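Local coordinates for putative secreted protein (Streptomyces sp. SirexAA-E, PDB 4PEY) that cleaves glucose units successively from the non-reducing ends of beta-1,3-glucans such as laminarin, yielding glucose and laminaribiose, at residues N107-A112 / W400-D405; A131-R136 / I396-V401. The protein carries 1 engineered substitution. One frame throughout, in Å; residues are numbered along the deposited sequence.

Interaction 1: N107-A112 / W400-D405; sequences NFWRSA and WVWRAD. With BGC (beta-D-glucopyranose), chain B.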
loop_
_atom_site.group_PDB
_atom_site.type_symbol
_atom_site.label_atom_id
_atom_site.label_comp_id
_atom_site.label_asym_id
_atom_site.label_seq_id
_atom_site.Cartn_x
_atom_site.Cartn_y
_atom_site.Cartn_z
ATOM N N ASN A 107 -7.124 -9.061 -7.018
ATOM C CA ASN A 107 -6.553 -8.110 -7.976
ATOM C C ASN A 107 -5.489 -7.237 -7.297
ATOM O O ASN A 107 -5.740 -6.069 -6.951
ATOM C CB ASN A 107 -7.654 -7.249 -8.612
ATOM C CG ASN A 107 -8.412 -7.990 -9.719
ATOM O OD1 ASN A 107 -8.061 -9.120 -10.069
ATOM N ND2 ASN A 107 -9.453 -7.356 -10.273
ATOM N N PHE A 108 -4.305 -7.832 -7.127
ATOM C CA PHE A 108 -3.189 -7.261 -6.370
ATOM C C PHE A 108 -2.052 -6.760 -7.254
ATOM O O PHE A 108 -1.983 -7.098 -8.434
ATOM C CB PHE A 108 -2.555 -8.302 -5.435
ATOM C CG PHE A 108 -3.518 -9.050 -4.547
ATOM C CD1 PHE A 108 -4.506 -8.390 -3.827
ATOM C CD2 PHE A 108 -3.394 -10.430 -4.403
ATOM C CE1 PHE A 108 -5.365 -9.103 -2.990
ATOM C CE2 PHE A 108 -4.234 -11.147 -3.562
ATOM C CZ PHE A 108 -5.224 -10.482 -2.854
ATOM N N TRP A 109 -1.135 -6.012 -6.634
ATOM C CA TRP A 109 0.218 -5.745 -7.144
ATOM C C TRP A 109 0.219 -5.130 -8.541
ATOM O O TRP A 109 0.739 -5.710 -9.496
ATOM C CB TRP A 109 1.085 -7.033 -7.127
ATOM C CG TRP A 109 1.215 -7.656 -5.744
ATOM C CD1 TRP A 109 1.651 -7.041 -4.601
ATOM C CD2 TRP A 109 0.891 -9.006 -5.371
ATOM N NE1 TRP A 109 1.613 -7.922 -3.542
ATOM C CE2 TRP A 109 1.149 -9.135 -3.989
ATOM C CE3 TRP A 109 0.413 -10.121 -6.071
ATOM C CZ2 TRP A 109 0.923 -10.322 -3.292
ATOM C CZ3 TRP A 109 0.185 -11.299 -5.379
ATOM C CH2 TRP A 109 0.442 -11.394 -4.001
ATOM N N ARG A 110 -0.351 -3.936 -8.653
ATOM C CA ARG A 110 -0.317 -3.199 -9.914
ATOM C C ARG A 110 -0.480 -1.721 -9.582
ATOM O O ARG A 110 -0.776 -1.385 -8.439
ATOM C CB ARG A 110 -1.406 -3.702 -10.876
ATOM C CG ARG A 110 -2.849 -3.510 -10.385
ATOM C CD ARG A 110 -3.797 -4.494 -11.074
ATOM N NE ARG A 110 -3.602 -5.846 -10.557
ATOM C CZ ARG A 110 -4.105 -6.953 -11.099
ATOM N NH1 ARG A 110 -4.823 -6.892 -12.224
ATOM N NH2 ARG A 110 -3.866 -8.128 -10.526
ATOM N N SER A 111 -0.267 -0.828 -10.542
ATOM C CA SER A 111 -0.360 0.594 -10.214
ATOM C C SER A 111 -0.609 1.487 -11.412
ATOM O O SER A 111 -0.239 1.149 -12.535
ATOM C CB SER A 111 0.922 1.059 -9.511
ATOM O OG SER A 111 2.041 0.934 -10.375
ATOM N N ALA A 112 -1.224 2.640 -11.146
ATOM C CA ALA A 112 -1.420 3.699 -12.143
ATOM C C ALA A 112 -0.988 5.022 -11.544
ATOM O O ALA A 112 -1.340 5.320 -10.404
ATOM C CB ALA A 112 -2.879 3.780 -12.590
ATOM N N TRP A 400 0.894 -2.600 2.174
ATOM C CA TRP A 400 0.163 -3.851 2.344
ATOM C C TRP A 400 1.170 -4.858 2.827
ATOM O O TRP A 400 2.102 -5.210 2.096
ATOM C CB TRP A 400 -0.482 -4.345 1.047
ATOM C CG TRP A 400 -1.406 -5.568 1.186
ATOM C CD1 TRP A 400 -2.247 -5.867 2.227
ATOM C CD2 TRP A 400 -1.578 -6.626 0.221
ATOM N NE1 TRP A 400 -2.939 -7.042 1.961
ATOM C CE2 TRP A 400 -2.547 -7.518 0.736
ATOM C CE3 TRP A 400 -1.018 -6.891 -1.034
ATOM C CZ2 TRP A 400 -2.963 -8.650 0.036
ATOM C CZ3 TRP A 400 -1.429 -8.030 -1.727
ATOM C CH2 TRP A 400 -2.378 -8.901 -1.181
ATOM N N VAL A 401 0.982 -5.310 4.060
ATOM C CA VAL A 401 1.880 -6.267 4.676
ATOM C C VAL A 401 1.040 -7.524 4.859
ATOM O O VAL A 401 0.095 -7.538 5.646
ATOM C CB VAL A 401 2.452 -5.716 6.006
ATOM C CG1 VAL A 401 3.355 -6.734 6.684
ATOM C CG2 VAL A 401 3.202 -4.422 5.739
ATOM N N TRP A 402 1.382 -8.571 4.111
ATOM C CA TRP A 402 0.452 -9.673 3.861
ATOM C C TRP A 402 1.070 -11.046 4.039
ATOM O O TRP A 402 1.923 -11.455 3.246
ATOM C CB TRP A 402 -0.096 -9.540 2.436
ATOM C CG TRP A 402 -1.120 -10.555 1.950
ATOM C CD1 TRP A 402 -2.440 -10.631 2.309
ATOM C CD2 TRP A 402 -0.921 -11.560 0.946
ATOM N NE1 TRP A 402 -3.072 -11.637 1.599
ATOM C CE2 TRP A 402 -2.159 -12.224 0.761
ATOM C CE3 TRP A 402 0.184 -11.973 0.190
ATOM C CZ2 TRP A 402 -2.316 -13.268 -0.151
ATOM C CZ3 TRP A 402 0.026 -13.018 -0.703
ATOM C CH2 TRP A 402 -1.217 -13.650 -0.870
ATOM N N ARG A 403 0.641 -11.758 5.079
ATOM C CA ARG A 403 0.939 -13.180 5.178
ATOM C C ARG A 403 -0.047 -13.902 4.255
ATOM O O ARG A 403 -1.263 -13.747 4.400
ATOM C CB ARG A 403 0.833 -13.686 6.621
ATOM C CG ARG A 403 0.954 -15.199 6.711
ATOM C CD ARG A 403 0.995 -15.734 8.139
ATOM N NE ARG A 403 0.929 -17.192 8.102
ATOM C CZ ARG A 403 -0.166 -17.913 8.325
ATOM N NH1 ARG A 403 -1.314 -17.338 8.671
ATOM N NH2 ARG A 403 -0.108 -19.225 8.216
ATOM N N ALA A 404 0.466 -14.660 3.286
ATOM C CA ALA A 404 -0.397 -15.244 2.251
ATOM C C ALA A 404 -1.452 -16.189 2.835
ATOM O O ALA A 404 -1.139 -17.041 3.668
ATOM C CB ALA A 404 0.438 -15.991 1.207
ATOM N N ASP A 405 -2.693 -16.025 2.386
ATOM C CA ASP A 405 -3.799 -16.905 2.766
ATOM C C ASP A 405 -4.102 -17.944 1.696
ATOM O O ASP A 405 -4.882 -18.863 1.921
ATOM C CB ASP A 405 -5.057 -16.084 3.002
ATOM C CG ASP A 405 -5.459 -15.326 1.761
ATOM O OD1 ASP A 405 -6.335 -15.808 1.004
ATOM O OD2 ASP A 405 -4.840 -14.271 1.511
HETATM C C2 BGC B . -8.403 -10.748 1.911
HETATM C C3 BGC B . -7.108 -10.992 1.142
HETATM C C4 BGC B . -7.135 -12.379 0.520
HETATM C C5 BGC B . -8.368 -12.521 -0.358
HETATM C C6 BGC B . -8.405 -13.887 -1.026
HETATM C C1 BGC B . -9.640 -11.126 1.092
HETATM O O2 BGC B . -8.464 -9.384 2.303
HETATM O O3 BGC B . -6.007 -10.901 2.021
HETATM O O4 BGC B . -5.964 -12.611 -0.226
HETATM O O5 BGC B . -9.504 -12.388 0.464
HETATM O O6 BGC B . -8.677 -14.874 -0.056
#

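Interaction 2: A131-R136 / I396-V401; sequences AAPFRR and IDHTWV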
loop_
_atom_site.group_PDB
_atom_site.type_symbol
_atom_site.label_atom_id
_atom_site.label_comp_id
_atom_site.label_asym_id
_atom_site.label_seq_id
_atom_site.Cartn_x
_atom_site.Cartn_y
_atom_site.Cartn_z
ATOM N N ALA A 131 -2.767 -3.347 -2.540
ATOM C CA ALA A 131 -1.509 -3.047 -3.233
ATOM C C ALA A 131 -1.741 -2.688 -4.694
ATOM O O ALA A 131 -1.057 -3.198 -5.589
ATOM C CB ALA A 131 -0.521 -4.218 -3.121
ATOM N N ALA A 132 -2.697 -1.798 -4.934
ATOM C CA ALA A 132 -2.999 -1.383 -6.302
ATOM C C ALA A 132 -3.209 0.131 -6.353
ATOM O O ALA A 132 -4.315 0.616 -6.655
ATOM C CB ALA A 132 -4.226 -2.121 -6.823
ATOM N N PRO A 133 -2.147 0.890 -6.046
ATOM C CA PRO A 133 -2.295 2.341 -5.885
ATOM C C PRO A 133 -2.663 3.100 -7.158
ATOM O O PRO A 133 -2.279 2.739 -8.271
ATOM C CB PRO A 133 -0.907 2.774 -5.393
ATOM C CG PRO A 133 0.021 1.735 -5.952
ATOM C CD PRO A 133 -0.754 0.452 -5.829
ATOM N N PHE A 134 -3.394 4.188 -6.943
ATOM C CA PHE A 134 -3.912 5.069 -7.980
ATOM C C PHE A 134 -3.497 6.477 -7.530
ATOM O O PHE A 134 -4.131 7.060 -6.639
ATOM C CB PHE A 134 -5.434 4.881 -8.068
ATOM C CG PHE A 134 -6.102 5.449 -9.301
ATOM C CD1 PHE A 134 -6.228 4.685 -10.454
ATOM C CD2 PHE A 134 -6.710 6.701 -9.267
ATOM C CE1 PHE A 134 -6.891 5.175 -11.581
ATOM C CE2 PHE A 134 -7.387 7.193 -10.386
ATOM C CZ PHE A 134 -7.465 6.429 -11.545
ATOM N N ARG A 135 -2.402 6.991 -8.095
ATOM C CA ARG A 135 -1.788 8.250 -7.643
ATOM C C ARG A 135 -1.653 9.293 -8.740
ATOM O O ARG A 135 -1.341 8.954 -9.874
ATOM C CB ARG A 135 -0.378 8.009 -7.094
ATOM C CG ARG A 135 -0.275 7.199 -5.817
ATOM C CD ARG A 135 1.200 7.012 -5.444
ATOM N NE ARG A 135 1.385 6.175 -4.257
ATOM C CZ ARG A 135 1.381 6.613 -3.002
ATOM N NH1 ARG A 135 1.188 7.905 -2.737
ATOM N NH2 ARG A 135 1.552 5.744 -2.005
ATOM N N ARG A 136 -1.851 10.561 -8.393
ATOM C CA ARG A 136 -1.574 11.664 -9.319
ATOM C C ARG A 136 -2.293 11.439 -10.650
ATOM O O ARG A 136 -1.724 11.637 -11.723
ATOM C CB ARG A 136 -0.054 11.821 -9.532
ATOM C CG ARG A 136 0.407 13.204 -9.986
ATOM C CD ARG A 136 1.918 13.212 -10.273
ATOM N NE ARG A 136 2.410 14.518 -10.716
ATOM C CZ ARG A 136 2.784 15.490 -9.893
ATOM N NH1 ARG A 136 3.222 16.645 -10.379
ATOM N NH2 ARG A 136 2.720 15.306 -8.583
ATOM N N ILE A 396 4.343 6.319 6.857
ATOM C CA ILE A 396 4.003 5.105 6.132
ATOM C C ILE A 396 2.754 5.412 5.324
ATOM O O ILE A 396 1.653 5.460 5.874
ATOM C CB ILE A 396 3.738 3.914 7.076
ATOM C CG1 ILE A 396 4.876 3.763 8.089
ATOM C CG2 ILE A 396 3.533 2.632 6.274
ATOM C CD1 ILE A 396 6.203 3.455 7.463
ATOM N N ASP A 397 2.927 5.665 4.034
ATOM C CA ASP A 397 1.822 6.126 3.195
ATOM C C ASP A 397 1.543 5.111 2.094
ATOM O O ASP A 397 2.171 5.128 1.036
ATOM C CB ASP A 397 2.148 7.523 2.637
ATOM C CG ASP A 397 1.153 7.993 1.595
ATOM O OD1 ASP A 397 -0.069 7.863 1.823
ATOM O OD2 ASP A 397 1.600 8.508 0.546
ATOM N N HIS A 398 0.571 4.247 2.388
ATOM C CA HIS A 398 0.195 3.034 1.643
ATOM C C HIS A 398 1.182 1.884 1.766
ATOM O O HIS A 398 2.224 1.837 1.101
ATOM C CB HIS A 398 -0.041 3.295 0.159
ATOM C CG HIS A 398 -0.802 2.188 -0.503
ATOM N ND1 HIS A 398 -0.677 1.878 -1.841
ATOM C CD2 HIS A 398 -1.698 1.310 0.011
ATOM C CE1 HIS A 398 -1.476 0.859 -2.124
ATOM N NE2 HIS A 398 -2.101 0.496 -1.022
ATOM N N THR A 399 0.832 0.945 2.636
ATOM C CA THR A 399 1.539 -0.321 2.700
ATOM C C THR A 399 0.518 -1.456 2.745
ATOM O O THR A 399 -0.597 -1.278 3.229
ATOM C CB THR A 399 2.488 -0.385 3.924
ATOM O OG1 THR A 399 3.295 -1.558 3.838
ATOM C CG2 THR A 399 1.722 -0.411 5.220
ATOM N N TRP A 400 0.894 -2.600 2.174
ATOM C CA TRP A 400 0.163 -3.851 2.344
ATOM C C TRP A 400 1.170 -4.858 2.827
ATOM O O TRP A 400 2.102 -5.210 2.096
ATOM C CB TRP A 400 -0.482 -4.345 1.047
ATOM C CG TRP A 400 -1.406 -5.568 1.186
ATOM C CD1 TRP A 400 -2.247 -5.867 2.227
ATOM C CD2 TRP A 400 -1.578 -6.626 0.221
ATOM N NE1 TRP A 400 -2.939 -7.042 1.961
ATOM C CE2 TRP A 400 -2.547 -7.518 0.736
ATOM C CE3 TRP A 400 -1.018 -6.891 -1.034
ATOM C CZ2 TRP A 400 -2.963 -8.650 0.036
ATOM C CZ3 TRP A 400 -1.429 -8.030 -1.727
ATOM C CH2 TRP A 400 -2.378 -8.901 -1.181
ATOM N N VAL A 401 0.982 -5.310 4.060
ATOM C CA VAL A 401 1.880 -6.267 4.676
ATOM C C VAL A 401 1.040 -7.524 4.859
ATOM O O VAL A 401 0.095 -7.538 5.646
ATOM C CB VAL A 401 2.452 -5.716 6.006
ATOM C CG1 VAL A 401 3.355 -6.734 6.684
ATOM C CG2 VAL A 401 3.202 -4.422 5.739
HETATM O O HOH W 1 -4.044 -1.470 -0.708
#

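Interaction 1: N107-A112 / W400-D405
Trp-400 meets Phe-108 with the outer corner of its indole: CH2 hangs 3.3 Å above the phenyl plane, over the centre of the ring. The shortest approach is that of CH2 to Phe-108 CD1, 3.4 Å, and with the planes at 44° the pair is neither a stack nor an edge-to-face contact. The neighbouring atom of the same indole, Trp-400 CZ3, rests over the rim of one face of Trp-109, 3.5 Å from NE1, and shares that face with Phe-108 CB. A different geometry governs the other tryptophan: Trp-109 turns its edge to the face of Trp-402, Trp-109 CH2 coming 3.7 Å from Trp-402 CZ3, in an offset edge-to-face pair with planes at 74°. This cluster of four aromatic residues borders the substrate site of a family 55 glycoside hydrolase, where two parallel beta-helical domains face one another, one carrying strand 110-113 and the other strand 399-403. Trp-400 and Trp-402, two positions apart on that strand, both hold CG anti to the backbone N, and both residues direct their CB toward 107-112. Trp-402 points NE1 at the glucose, bonding O3 at 3.1 Å, while Asp-405 takes two sugar hydroxyls, O6 on OD1 and O4 on OD2, each 2.7 Å away. Phe-108 CZ comes within 3.5 Å of that same O4, at the edge of the ring. An alanine in place of Phe-108 would keep only CB, and the lost ring would probably leave a gap over Trp-400 CH2 and beside the glucose O4. Behind the cluster, Arg-110 grips the carbonyl O of Phe-108 side-on with NE and NH2. Trp-400 NE1 bonds OE1 of Glu-436, a residue whose OE2 binds the sugar, so the indole probably helps to position it.

Interaction 2: A131-R136 / I396-V401
Asp-397 OD2 is gripped by three side chains, one of them the Arg-135 of the facing segment, whose NH1 lies 3.4 Å from it in a long, weak salt bridge. Arg-178 and Gln-369 supply the other two donors, while OD1 is taken by Tyr-157 and Thr-431, so the buried carboxylate is well satisfied. Arg-135 and Asp-397 reach toward each other tip to tip, yet the guanidinium and carboxylate planes stand 84° apart, and of the arginine nitrogens only NH1 bonds the carboxylate. The second terminal nitrogen, NH2, makes a weak bond of 3.2 Å to Asp-397 O, which lies in the guanidinium plane, and it passes 3.6 Å from His-398 CB. The arginine chain runs extended from CG to NE, and NE finds a stronger partner in Asp-370. That same aspartate also bonds His-398 ND1, and so probably helps to hold the arginine and the imidazole in place.

His-398 sits at the corner between two strands. The side chains of Pro-133 and His-398 cross at about a right angle, with Pro-133 CD at the ring edge and Pro-133 CB 3.7 Å from His-398 ND1. A water, in the imidazole plane, joins His-398 NE2 at 2.8 Å to Ala-131 N, to which it acts as acceptor. Beyond it, Ala-131 CB closes against Trp-400 CE3 at 3.4 Å.

The sharp corner at 398, linking strands 395-397 and 399-403 that face different ways, is the kind of turn found in a parallel beta-helix coil, and here it butts against a second beta-helix, as in the paired-helix fold of family 55.

Overall arrangement
From the N terminus the chain first lays down 107-112 and, one coil on, 131-136; these are neighbours in the first beta-helix, joined by backbone bonds such as Ala-112 O to Arg-135 N. Some 260 residues later it returns along 396-405 in the second beta-helix. Interaction 2 therefore closes the shorter loop, from 136 to 396, and interaction 1 the longer one, from 112 to 400, so that the two nest without crossing. They share Trp-400 and Val-401 on strand 399-403. Together they tie the two helical domains: the centre of interaction 2 lies about 3 Å from the centre of the chain and that of interaction 1 about 8 Å, the latter contact reaching the glucose.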